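Local coordinates for protein metallo-beta-lactamase FIM-1 (Pseudomonas aeruginosa, PDB 6V3Q) that probably hydrolyses beta-lactam antibiotics to substituted beta-amino acids, as a periplasmic, zinc-dependent class B beta-lactamase, at residues F46-D51 with S131-L136; G97-A102 with A118-I123; Y101-S106 with D148-G153. All coordinates share one frame; numbering follows the deposited sequence.

Contact 1 of 3, residues F46-D51 with S131-L136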
ATOM      1  N   PHE A  46      -2.733  24.365  24.346  1.00 76.68           N
ATOM      2  CA  PHE A  46      -2.244  24.135  22.993  1.00 74.94           C
ATOM      3  C   PHE A  46      -1.678  22.727  22.877  1.00 72.25           C
ATOM      4  O   PHE A  46      -1.841  21.919  23.794  1.00 73.44           O
ATOM      5  CB  PHE A  46      -1.201  25.191  22.622  1.00 76.24           C
ATOM      6  CG  PHE A  46      -1.681  26.601  22.819  1.00 82.64           C
ATOM      7  CD1 PHE A  46      -2.496  27.210  21.878  1.00 81.02           C
ATOM      8  CD2 PHE A  46      -1.336  27.312  23.957  1.00 84.96           C
ATOM      9  CE1 PHE A  46      -2.950  28.504  22.064  1.00 81.62           C
ATOM     10  CE2 PHE A  46      -1.784  28.605  24.148  1.00 86.11           C
ATOM     11  CZ  PHE A  46      -2.593  29.201  23.200  1.00 86.11           C
ATOM     12  N   SER A  47      -1.018  22.411  21.766  1.00 65.53           N
ATOM     13  CA  SER A  47      -0.574  21.042  21.539  1.00 66.04           C
ATOM     14  C   SER A  47       0.716  21.031  20.730  1.00 62.54           C
ATOM     15  O   SER A  47       1.026  21.973  19.995  1.00 58.75           O
ATOM     16  CB  SER A  47      -1.658  20.217  20.837  1.00 72.70           C
ATOM     17  OG  SER A  47      -2.070  20.836  19.631  1.00 81.59           O
ATOM     18  N   ILE A  48       1.463  19.938  20.875  1.00 59.79           N
ATOM     19  CA  ILE A  48       2.739  19.739  20.198  1.00 51.46           C
ATOM     20  C   ILE A  48       2.553  18.667  19.136  1.00 51.89           C
ATOM     21  O   ILE A  48       1.941  17.625  19.401  1.00 54.97           O
ATOM     22  CB  ILE A  48       3.845  19.341  21.192  1.00 54.30           C
ATOM     23  CG1 ILE A  48       3.997  20.411  22.275  1.00 57.28           C
ATOM     24  CG2 ILE A  48       5.167  19.122  20.467  1.00 53.66           C
ATOM     25  CD1 ILE A  48       4.713  19.926  23.514  1.00 56.46           C
ATOM     26  N   LEU A  49       3.075  18.921  17.938  1.00 53.17           N
ATOM     27  CA  LEU A  49       2.973  17.988  16.825  1.00 54.63           C
ATOM     28  C   LEU A  49       4.305  17.270  16.648  1.00 58.67           C
ATOM     29  O   LEU A  49       5.354  17.911  16.533  1.00 61.68           O
ATOM     30  CB  LEU A  49       2.583  18.709  15.536  1.00 54.61           C
ATOM     31  CG  LEU A  49       2.552  17.842  14.273  1.00 54.17           C
ATOM     32  CD1 LEU A  49       1.489  16.758  14.382  1.00 56.21           C
ATOM     33  CD2 LEU A  49       2.334  18.686  13.023  1.00 57.88           C
ATOM     34  N   VAL A  50       4.261  15.946  16.638  1.00 55.94           N
ATOM     35  CA  VAL A  50       5.420  15.129  16.310  1.00 57.42           C
ATOM     36  C   VAL A  50       5.186  14.575  14.913  1.00 55.70           C
ATOM     37  O   VAL A  50       4.269  13.773  14.703  1.00 58.55           O
ATOM     38  CB  VAL A  50       5.633  14.011  17.338  1.00 53.11           C
ATOM     39  CG1 VAL A  50       6.869  13.197  16.994  1.00 56.18           C
ATOM     40  CG2 VAL A  50       5.747  14.596  18.736  1.00 46.56           C
ATOM     41  N   ASP A  51       5.992  15.040  13.956  1.00 54.59           N
ATOM     42  CA  ASP A  51       5.942  14.608  12.562  1.00 61.81           C
ATOM     43  C   ASP A  51       4.701  15.094  11.822  1.00 63.29           C
ATOM     44  O   ASP A  51       3.595  15.119  12.374  1.00 66.45           O
ATOM     45  CB  ASP A  51       6.041  13.085  12.467  1.00 74.99           C
ATOM     46  CG  ASP A  51       7.431  12.579  12.772  1.00 94.56           C
ATOM     47  OD1 ASP A  51       8.390  13.365  12.636  1.00 99.21           O
ATOM     48  OD2 ASP A  51       7.569  11.393  13.129  1.00102.45           O
ATOM     49  N   SER A 131      14.792  18.977  26.667  1.00 58.79           N
ATOM     50  CA  SER A 131      13.433  19.177  27.149  1.00 61.82           C
ATOM     51  C   SER A 131      12.806  20.450  26.591  1.00 60.82           C
ATOM     52  O   SER A 131      11.912  21.021  27.225  1.00 61.51           O
ATOM     53  CB  SER A 131      13.408  19.202  28.677  1.00 64.15           C
ATOM     54  OG  SER A 131      13.628  17.909  29.213  1.00 68.03           O
ATOM     55  N   VAL A 132      13.250  20.894  25.411  1.00 59.50           N
ATOM     56  CA  VAL A 132      12.744  22.132  24.821  1.00 62.57           C
ATOM     57  C   VAL A 132      11.242  22.050  24.576  1.00 63.54           C
ATOM     58  O   VAL A 132      10.550  23.076  24.548  1.00 64.14           O
ATOM     59  CB  VAL A 132      13.517  22.450  23.524  1.00 60.12           C
ATOM     60  CG1 VAL A 132      13.294  21.363  22.484  1.00 55.52           C
ATOM     61  CG2 VAL A 132      13.124  23.816  22.980  1.00 58.45           C
ATOM     62  N   LEU A 133      10.712  20.842  24.408  1.00 62.51           N
ATOM     63  CA  LEU A 133       9.290  20.612  24.194  1.00 62.68           C
ATOM     64  C   LEU A 133       8.704  19.754  25.308  1.00 65.56           C
ATOM     65  O   LEU A 133       7.923  18.832  25.060  1.00 63.87           O
ATOM     66  CB  LEU A 133       9.044  19.970  22.831  1.00 62.29           C
ATOM     67  CG  LEU A 133       9.298  20.871  21.623  1.00 65.17           C
ATOM     68  CD1 LEU A 133       8.967  20.139  20.335  1.00 64.01           C
ATOM     69  CD2 LEU A 133       8.485  22.148  21.744  1.00 63.82           C
ATOM     70  N   HIS A 134       9.079  20.053  26.550  1.00 63.43           N
ATOM     71  CA  HIS A 134       8.556  19.324  27.697  1.00 63.07           C
ATOM     72  C   HIS A 134       7.029  19.358  27.674  1.00 65.47           C
ATOM     73  O   HIS A 134       6.438  20.405  27.380  1.00 63.79           O
ATOM     74  CB  HIS A 134       9.092  19.938  28.995  1.00 62.41           C
ATOM     75  CG  HIS A 134       8.859  19.094  30.209  1.00 64.13           C
ATOM     76  ND1 HIS A 134       7.736  19.219  30.999  1.00 68.03           N
ATOM     77  CD2 HIS A 134       9.604  18.112  30.768  1.00 67.38           C
ATOM     78  CE1 HIS A 134       7.800  18.352  31.993  1.00 69.46           C
ATOM     79  NE2 HIS A 134       8.924  17.668  31.876  1.00 72.63           N
ATOM     80  N   PRO A 135       6.349  18.241  27.986  1.00 64.79           N
ATOM     81  CA  PRO A 135       6.873  17.017  28.602  1.00 62.65           C
ATOM     82  C   PRO A 135       7.528  16.007  27.661  1.00 57.94           C
ATOM     83  O   PRO A 135       7.923  14.947  28.138  1.00 60.67           O
ATOM     84  CB  PRO A 135       5.625  16.396  29.234  1.00 62.02           C
ATOM     85  CG  PRO A 135       4.452  16.951  28.453  1.00 63.17           C
ATOM     86  CD  PRO A 135       4.944  18.074  27.576  1.00 59.40           C
ATOM     87  N   LEU A 136       7.652  16.315  26.372  1.00 61.44           N
ATOM     88  CA  LEU A 136       8.408  15.433  25.493  1.00 61.79           C
ATOM     89  C   LEU A 136       9.875  15.438  25.904  1.00 56.63           C
ATOM     90  O   LEU A 136      10.434  16.479  26.258  1.00 59.02           O
ATOM     91  CB  LEU A 136       8.288  15.861  24.024  1.00 62.92           C
ATOM     92  CG  LEU A 136       6.976  16.197  23.315  1.00 69.46           C
ATOM     93  CD1 LEU A 136       7.218  16.354  21.812  1.00 66.59           C
ATOM     94  CD2 LEU A 136       5.883  15.172  23.564  1.00 71.63           C
TER
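Between the two sheets of the metallo-beta-lactamase sandwich, Ile48 of strand 46-50 packs on Leu133 and Leu136. These leucines lie in the loop between strands 129-130 and 137-139 of the other sheet. Ile48 uses both branches. Its CG2, anti to the backbone N, lies 3.7 Å from Leu136 CD1 and also touches CD1 of Leu133 at 3.9 Å. Its other branch runs further out, and the tip, Ile48 CD1, rests 3.7 Å from Leu133 O. The side chains of Ile48 and Leu136 run antiparallel, alongside each other, whereas Ile48 and Leu133 cross at a slant. Val50, two residues along the strand, adds CG2, which meets Leu136 CD1 at 3.8 Å. One leucine methyl is thus shared by two beta-branched residues. A looser contact joins Ile48 CD1 to Pro135 CD, 4.5 Å apart.

The loop holds its own shape. A type I turn spans Ser131 to His134, closed by His134 N on Ser131 O, and the peptide bond before Pro135 is cis. Leu136 N bonds to Leu133 O at 2.9 Å, and this ties together the two leucines that point toward the strand. No hydrogen bond crosses between the segments. Trp76 and Val41, on neighbouring strands, add to the same apolar layer. This is the hydrophobic interface between the facing sheets of the alpha-beta/beta-alpha sandwich.

Contact 2 of 3, residues G97-A102 with A118-I123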
ATOM      1  N   GLY A  97       2.599  29.798  11.289  1.00 88.26           N
ATOM      2  CA  GLY A  97       3.295  30.356  12.430  1.00 86.83           C
ATOM      3  C   GLY A  97       3.695  29.358  13.491  1.00 83.47           C
ATOM      4  O   GLY A  97       4.009  29.761  14.616  1.00 82.99           O
ATOM      5  N   ILE A  98       3.691  28.064  13.173  1.00 78.48           N
ATOM      6  CA  ILE A  98       4.102  27.059  14.143  1.00 74.08           C
ATOM      7  C   ILE A  98       5.606  27.155  14.356  1.00 72.29           C
ATOM      8  O   ILE A  98       6.374  27.391  13.413  1.00 73.52           O
ATOM      9  CB  ILE A  98       3.697  25.652  13.667  1.00 73.93           C
ATOM     10  CG1 ILE A  98       2.280  25.658  13.091  1.00 76.91           C
ATOM     11  CG2 ILE A  98       3.790  24.656  14.809  1.00 72.40           C
ATOM     12  CD1 ILE A  98       1.227  26.054  14.075  1.00 75.00           C
ATOM     13  N   VAL A  99       6.038  26.986  15.603  1.00 68.30           N
ATOM     14  CA  VAL A  99       7.462  26.922  15.916  1.00 62.88           C
ATOM     15  C   VAL A  99       7.935  25.499  15.650  1.00 64.19           C
ATOM     16  O   VAL A  99       7.458  24.549  16.280  1.00 63.79           O
ATOM     17  CB  VAL A  99       7.732  27.336  17.370  1.00 66.00           C
ATOM     18  CG1 VAL A  99       9.225  27.527  17.593  1.00 63.02           C
ATOM     19  CG2 VAL A  99       6.961  28.603  17.720  1.00 62.39           C
ATOM     20  N   THR A 100       8.862  25.344  14.707  1.00 62.53           N
ATOM     21  CA  THR A 100       9.274  24.034  14.226  1.00 60.30           C
ATOM     22  C   THR A 100      10.715  23.745  14.625  1.00 64.04           C
ATOM     23  O   THR A 100      11.578  24.627  14.565  1.00 65.14           O
ATOM     24  CB  THR A 100       9.123  23.940  12.706  1.00 61.88           C
ATOM     25  OG1 THR A 100       9.981  24.901  12.078  1.00 66.96           O
ATOM     26  CG2 THR A 100       7.684  24.216  12.303  1.00 61.25           C
ATOM     27  N   TYR A 101      10.965  22.501  15.028  1.00 61.30           N
ATOM     28  CA  TYR A 101      12.287  22.047  15.435  1.00 60.96           C
ATOM     29  C   TYR A 101      12.655  20.776  14.682  1.00 60.94           C
ATOM     30  O   TYR A 101      11.792  19.968  14.330  1.00 57.27           O
ATOM     31  CB  TYR A 101      12.356  21.760  16.941  1.00 62.55           C
ATOM     32  CG  TYR A 101      12.153  22.958  17.840  1.00 69.55           C
ATOM     33  CD1 TYR A 101      13.236  23.613  18.409  1.00 73.72           C
ATOM     34  CD2 TYR A 101      10.879  23.419  18.139  1.00 70.44           C
ATOM     35  CE1 TYR A 101      13.055  24.703  19.242  1.00 78.84           C
ATOM     36  CE2 TYR A 101      10.688  24.507  18.969  1.00 77.62           C
ATOM     37  CZ  TYR A 101      11.780  25.144  19.518  1.00 80.86           C
ATOM     38  OH  TYR A 101      11.592  26.228  20.345  1.00 88.01           O
ATOM     39  N   ALA A 102      13.953  20.602  14.455  1.00 58.89           N
ATOM     40  CA  ALA A 102      14.482  19.354  13.922  1.00 59.42           C
ATOM     41  C   ALA A 102      15.961  19.280  14.261  1.00 59.63           C
ATOM     42  O   ALA A 102      16.585  20.284  14.616  1.00 62.23           O
ATOM     43  CB  ALA A 102      14.267  19.240  12.409  1.00 63.39           C
ATOM     44  N   ALA A 118      13.118  22.716   8.990  1.00 68.96           N
ATOM     45  CA  ALA A 118      12.559  23.313  10.189  1.00 70.79           C
ATOM     46  C   ALA A 118      13.254  24.638  10.483  1.00 76.35           C
ATOM     47  O   ALA A 118      14.347  24.923   9.986  1.00 80.58           O
ATOM     48  CB  ALA A 118      12.692  22.364  11.381  1.00 67.25           C
ATOM     49  N   GLU A 119      12.602  25.457  11.306  1.00 76.24           N
ATOM     50  CA  GLU A 119      13.108  26.798  11.560  1.00 80.93           C
ATOM     51  C   GLU A 119      14.245  26.802  12.576  1.00 76.53           C
ATOM     52  O   GLU A 119      15.165  27.621  12.465  1.00 77.04           O
ATOM     53  CB  GLU A 119      11.970  27.703  12.035  1.00 88.59           C
ATOM     54  CG  GLU A 119      12.350  29.163  12.178  1.00 99.35           C
ATOM     55  CD  GLU A 119      11.215  30.000  12.727  1.00107.57           C
ATOM     56  OE1 GLU A 119      10.185  29.417  13.123  1.00106.50           O
ATOM     57  OE2 GLU A 119      11.352  31.240  12.765  1.00113.82           O
ATOM     58  N   HIS A 120      14.209  25.906  13.558  1.00 74.60           N
ATOM     59  CA  HIS A 120      15.196  25.876  14.626  1.00 76.72           C
ATOM     60  C   HIS A 120      15.914  24.535  14.651  1.00 76.49           C
ATOM     61  O   HIS A 120      15.297  23.484  14.438  1.00 75.97           O
ATOM     62  CB  HIS A 120      14.545  26.130  15.991  1.00 78.49           C
ATOM     63  CG  HIS A 120      13.950  27.496  16.135  1.00 84.82           C
ATOM     64  ND1 HIS A 120      12.590  27.718  16.156  1.00 85.53           N
ATOM     65  CD2 HIS A 120      14.531  28.712  16.270  1.00 89.91           C
ATOM     66  CE1 HIS A 120      12.358  29.011  16.296  1.00 88.28           C
ATOM     67  NE2 HIS A 120      13.520  29.637  16.367  1.00 91.19           N
ATOM     68  N   ASP A 121      17.220  24.580  14.908  1.00 79.79           N
ATOM     69  CA  ASP A 121      17.984  23.372  15.181  1.00 79.51           C
ATOM     70  C   ASP A 121      17.840  23.007  16.650  1.00 74.07           C
ATOM     71  O   ASP A 121      17.953  23.872  17.525  1.00 77.99           O
ATOM     72  CB  ASP A 121      19.460  23.570  14.834  1.00 88.01           C
ATOM     73  CG  ASP A 121      19.686  23.819  13.362  1.00 95.20           C
ATOM     74  OD1 ASP A 121      18.706  23.758  12.593  1.00 96.47           O
ATOM     75  OD2 ASP A 121      20.846  24.076  12.974  1.00102.58           O
ATOM     76  N   LEU A 122      17.583  21.732  16.921  1.00 66.03           N
ATOM     77  CA  LEU A 122      17.561  21.262  18.297  1.00 62.97           C
ATOM     78  C   LEU A 122      18.962  21.331  18.896  1.00 66.59           C
ATOM     79  O   LEU A 122      19.966  21.118  18.213  1.00 69.14           O
ATOM     80  CB  LEU A 122      17.019  19.834  18.365  1.00 57.04           C
ATOM     81  CG  LEU A 122      15.530  19.649  18.060  1.00 56.55           C
ATOM     82  CD1 LEU A 122      15.204  18.189  17.792  1.00 56.61           C
ATOM     83  CD2 LEU A 122      14.685  20.178  19.208  1.00 60.47           C
ATOM     84  N   ILE A 123      19.024  21.649  20.186  1.00 68.44           N
ATOM     85  CA  ILE A 123      20.284  21.739  20.914  1.00 69.66           C
ATOM     86  C   ILE A 123      20.264  20.660  21.988  1.00 74.62           C
ATOM     87  O   ILE A 123      19.544  20.781  22.987  1.00 84.06           O
ATOM     88  CB  ILE A 123      20.509  23.131  21.522  1.00 72.32           C
ATOM     89  CG1 ILE A 123      20.541  24.193  20.419  1.00 77.70           C
ATOM     90  CG2 ILE A 123      21.802  23.162  22.323  1.00 78.46           C
ATOM     91  CD1 ILE A 123      21.034  25.547  20.878  1.00 78.75           C
TER
HETATM   92  O   HOH W   1       8.871  27.235  12.897  1.00 87.05           O
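The rim of the His120 ring, at ND1, lies over one face of the Tyr101 ring, offset toward the edge of that ring. The ring centroids are 5.3 Å apart and the planes differ by 32°, an oblique pairing. Both rings stand on one face of a parallel strand pair, 99-102 with 120-121. Strand 120-121 is at the margin of the seven-stranded sheet, and helix 104-108 lies between the two in the chain, so they form a beta-alpha-beta unit. One face of the His120 ring carries Glu119 CG. At its edge, near the ring plane, lies Thr100 O, 3.6 Å from His120 ND1. That nitrogen is buried by the contact and has no partner in the model. Leu122 CD2 reaches Tyr101 CB at 3.6 Å, the two side chains crossing at about a right angle.

Three backbone bonds hold the strands together. His120 N gives to Thr100 O at 3.1 Å, and Ala102 N to His120 O at 3.2 Å. Leu122 N then reaches Ala102 O at 2.9 Å. Asn107 of the helix bonds to Ala118 N and to the carboxylate of Asp121, and so fastens the returning strand to the crossover.

One residue before His120, the side chain of Thr100 adds a bond to the backbone. Its OG1 sits between the backbone N and the carbonyl carbon (chi1 62°). There it accepts a bond from Glu119 N at 2.8 Å, nearly straight at 160°, and it donates to a water. The same water accepts from Thr100 N and donates to Ile98 O and Glu119 OE1, so four protein atoms hold it.

Contact 3 of 3, residues Y101-S106 with D148-G153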
ATOM      1  N   TYR A 101      10.965  22.501  15.028  1.00 61.30           N
ATOM      2  CA  TYR A 101      12.287  22.047  15.435  1.00 60.96           C
ATOM      3  C   TYR A 101      12.655  20.776  14.682  1.00 60.94           C
ATOM      4  O   TYR A 101      11.792  19.968  14.330  1.00 57.27           O
ATOM      5  CB  TYR A 101      12.356  21.760  16.941  1.00 62.55           C
ATOM      6  CG  TYR A 101      12.153  22.958  17.840  1.00 69.55           C
ATOM      7  CD1 TYR A 101      13.236  23.613  18.409  1.00 73.72           C
ATOM      8  CD2 TYR A 101      10.879  23.419  18.139  1.00 70.44           C
ATOM      9  CE1 TYR A 101      13.055  24.703  19.242  1.00 78.84           C
ATOM     10  CE2 TYR A 101      10.688  24.507  18.969  1.00 77.62           C
ATOM     11  CZ  TYR A 101      11.780  25.144  19.518  1.00 80.86           C
ATOM     12  OH  TYR A 101      11.592  26.228  20.345  1.00 88.01           O
ATOM     13  N   ALA A 102      13.953  20.602  14.455  1.00 58.89           N
ATOM     14  CA  ALA A 102      14.482  19.354  13.922  1.00 59.42           C
ATOM     15  C   ALA A 102      15.961  19.280  14.261  1.00 59.63           C
ATOM     16  O   ALA A 102      16.585  20.284  14.616  1.00 62.23           O
ATOM     17  CB  ALA A 102      14.267  19.240  12.409  1.00 63.39           C
ATOM     18  N   ALA A 103      16.512  18.072  14.158  1.00 60.40           N
ATOM     19  CA  ALA A 103      17.944  17.893  14.340  1.00 59.47           C
ATOM     20  C   ALA A 103      18.703  18.719  13.311  1.00 58.61           C
ATOM     21  O   ALA A 103      18.232  18.917  12.188  1.00 62.15           O
ATOM     22  CB  ALA A 103      18.317  16.416  14.210  1.00 62.43           C
ATOM     23  N   ALA A 104      19.874  19.228  13.711  1.00 65.54           N
ATOM     24  CA  ALA A 104      20.663  20.059  12.805  1.00 76.18           C
ATOM     25  C   ALA A 104      20.943  19.328  11.502  1.00 75.36           C
ATOM     26  O   ALA A 104      20.870  19.918  10.417  1.00 76.74           O
ATOM     27  CB  ALA A 104      21.969  20.483  13.478  1.00 71.83           C
ATOM     28  N   ASP A 105      21.230  18.029  11.590  1.00 79.26           N
ATOM     29  CA  ASP A 105      21.467  17.235  10.392  1.00 85.89           C
ATOM     30  C   ASP A 105      20.208  17.113   9.544  1.00 81.02           C
ATOM     31  O   ASP A 105      20.286  17.087   8.310  1.00 80.63           O
ATOM     32  CB  ASP A 105      21.985  15.853  10.778  1.00 97.99           C
ATOM     33  CG  ASP A 105      22.691  15.164   9.635  1.00112.19           C
ATOM     34  OD1 ASP A 105      23.052  15.859   8.660  1.00117.23           O
ATOM     35  OD2 ASP A 105      22.889  13.934   9.711  1.00116.72           O
ATOM     36  N   SER A 106      19.036  17.033  10.181  1.00 77.45           N
ATOM     37  CA  SER A 106      17.793  16.934   9.422  1.00 70.68           C
ATOM     38  C   SER A 106      17.511  18.219   8.656  1.00 70.62           C
ATOM     39  O   SER A 106      16.981  18.183   7.540  1.00 71.17           O
ATOM     40  CB  SER A 106      16.632  16.601  10.357  1.00 62.32           C
ATOM     41  OG  SER A 106      16.777  15.309  10.919  1.00 62.81           O
ATOM     42  N   ASP A 148      20.278  10.955  10.587  1.00 68.53           N
ATOM     43  CA  ASP A 148      19.779  12.067  11.381  1.00 63.32           C
ATOM     44  C   ASP A 148      18.584  11.720  12.256  1.00 63.27           C
ATOM     45  O   ASP A 148      18.055  12.614  12.924  1.00 64.35           O
ATOM     46  CB  ASP A 148      19.396  13.229  10.463  1.00 66.01           C
ATOM     47  CG  ASP A 148      18.339  12.838   9.448  1.00 75.92           C
ATOM     48  OD1 ASP A 148      18.540  11.830   8.744  1.00 80.32           O
ATOM     49  OD2 ASP A 148      17.302  13.526   9.364  1.00 79.13           O
ATOM     50  N   ASN A 149      18.141  10.465  12.277  1.00 59.27           N
ATOM     51  CA  ASN A 149      16.901  10.135  12.969  1.00 56.77           C
ATOM     52  C   ASN A 149      17.024  10.374  14.469  1.00 58.42           C
ATOM     53  O   ASN A 149      18.056  10.086  15.082  1.00 60.11           O
ATOM     54  CB  ASN A 149      16.479   8.684  12.699  1.00 51.88           C
ATOM     55  CG  ASN A 149      17.577   7.665  12.990  1.00 57.34           C
ATOM     56  OD1 ASN A 149      17.524   6.541  12.490  1.00 59.94           O
ATOM     57  ND2 ASN A 149      18.563   8.041  13.797  1.00 53.52           N
ATOM     58  N   ILE A 150      15.959  10.918  15.054  1.00 55.79           N
ATOM     59  CA  ILE A 150      15.839  11.110  16.491  1.00 50.55           C
ATOM     60  C   ILE A 150      14.513  10.502  16.933  1.00 52.67           C
ATOM     61  O   ILE A 150      13.644  10.196  16.116  1.00 56.31           O
ATOM     62  CB  ILE A 150      15.919  12.598  16.894  1.00 52.04           C
ATOM     63  CG1 ILE A 150      14.780  13.383  16.241  1.00 53.38           C
ATOM     64  CG2 ILE A 150      17.267  13.194  16.502  1.00 47.46           C
ATOM     65  CD1 ILE A 150      14.720  14.832  16.656  1.00 53.14           C
ATOM     66  N   VAL A 151      14.361  10.329  18.246  1.00 55.38           N
ATOM     67  CA  VAL A 151      13.142   9.771  18.814  1.00 54.69           C
ATOM     68  C   VAL A 151      12.572  10.742  19.840  1.00 50.06           C
ATOM     69  O   VAL A 151      13.254  11.648  20.325  1.00 53.11           O
ATOM     70  CB  VAL A 151      13.373   8.386  19.452  1.00 54.48           C
ATOM     71  CG1 VAL A 151      14.023   7.440  18.449  1.00 57.55           C
ATOM     72  CG2 VAL A 151      14.217   8.517  20.715  1.00 52.64           C
ATOM     73  N   VAL A 152      11.296  10.540  20.166  1.00 50.10           N
ATOM     74  CA  VAL A 152      10.593  11.338  21.162  1.00 50.90           C
ATOM     75  C   VAL A 152       9.999  10.392  22.194  1.00 50.70           C
ATOM     76  O   VAL A 152       9.310   9.432  21.836  1.00 53.98           O
ATOM     77  CB  VAL A 152       9.487  12.208  20.531  1.00 56.06           C
ATOM     78  CG1 VAL A 152       8.641  12.867  21.612  1.00 62.60           C
ATOM     79  CG2 VAL A 152      10.093  13.254  19.613  1.00 53.54           C
ATOM     80  N   GLY A 153      10.268  10.660  23.466  1.00 57.53           N
ATOM     81  CA  GLY A 153       9.728   9.877  24.559  1.00 58.34           C
ATOM     82  C   GLY A 153       8.779  10.703  25.407  1.00 56.72           C
ATOM     83  O   GLY A 153       8.931  11.921  25.523  1.00 61.28           O
TER
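Asp148 OD2 takes hydrogen bonds from Ser106 OG and from the backbone N of Ala82. The modelled Ser106 OG to Asp148 OD2 distance of 2.4 Å is very short, and its exact value is doubtful. Ser106 lies in the first turn of helix 104-108. Asp148 CG sits between its own backbone N and carbonyl carbon (chi1 59°), which places it 3.3 Å from Ser106 OG. The second oxygen, OD1, is bonded to Thr146 OG1, so both oxygens are held and the carboxylate is fixed in rotation.

Asp105 approaches the base of the same side chain. Its OD2 lies 3.6 Å from Asp148 CB, and the side chains cross at about a right angle. The carboxylate planes are 80° apart, and Asp105 OD2 stays 4.9 Å from Asp148 OD1. Salt bridges to Arg147 and Arg108 probably offset the charge of Asp105.

Ala103, at the N-cap position, supplies the apolar part of the contact. Its CB touches Ile150 CG2 at 4.1 Å and lies 4.0 Å from Asp148 O.

Ala82 stands between the zinc ligands His81 and His83, and the side chains of Asp148 and His81 are about 3 Å apart at their nearest atoms. Asp148 is not among the zinc ligands seen. It is thus placed as a second-shell residue of the zinc site, behind the HxHxD motif of the metallo-beta-lactamase fold.

How the contacts relate
From the N terminus, strand 46-50 comes first, and contact 1 closes a long loop from it to residues 131-136. Contact 2 lies wholly within that loop: it joins 97-102 to 118-123 around helix 104-108. Contact 3 starts from the same strand, sharing Tyr101 and Ala102, but runs on to 148-153, so it crosses contact 1. Contacts 1 and 3 tie the seven-stranded sheet and its helix 104-108 to the five-stranded sheet, while contact 2 adds the last strand to the larger sheet. Side chains join them: Val132 packs on Leu122 and Tyr101, Leu122 on Ile150, and Leu136 on Val152. Contact 3 lies nearest the zinc.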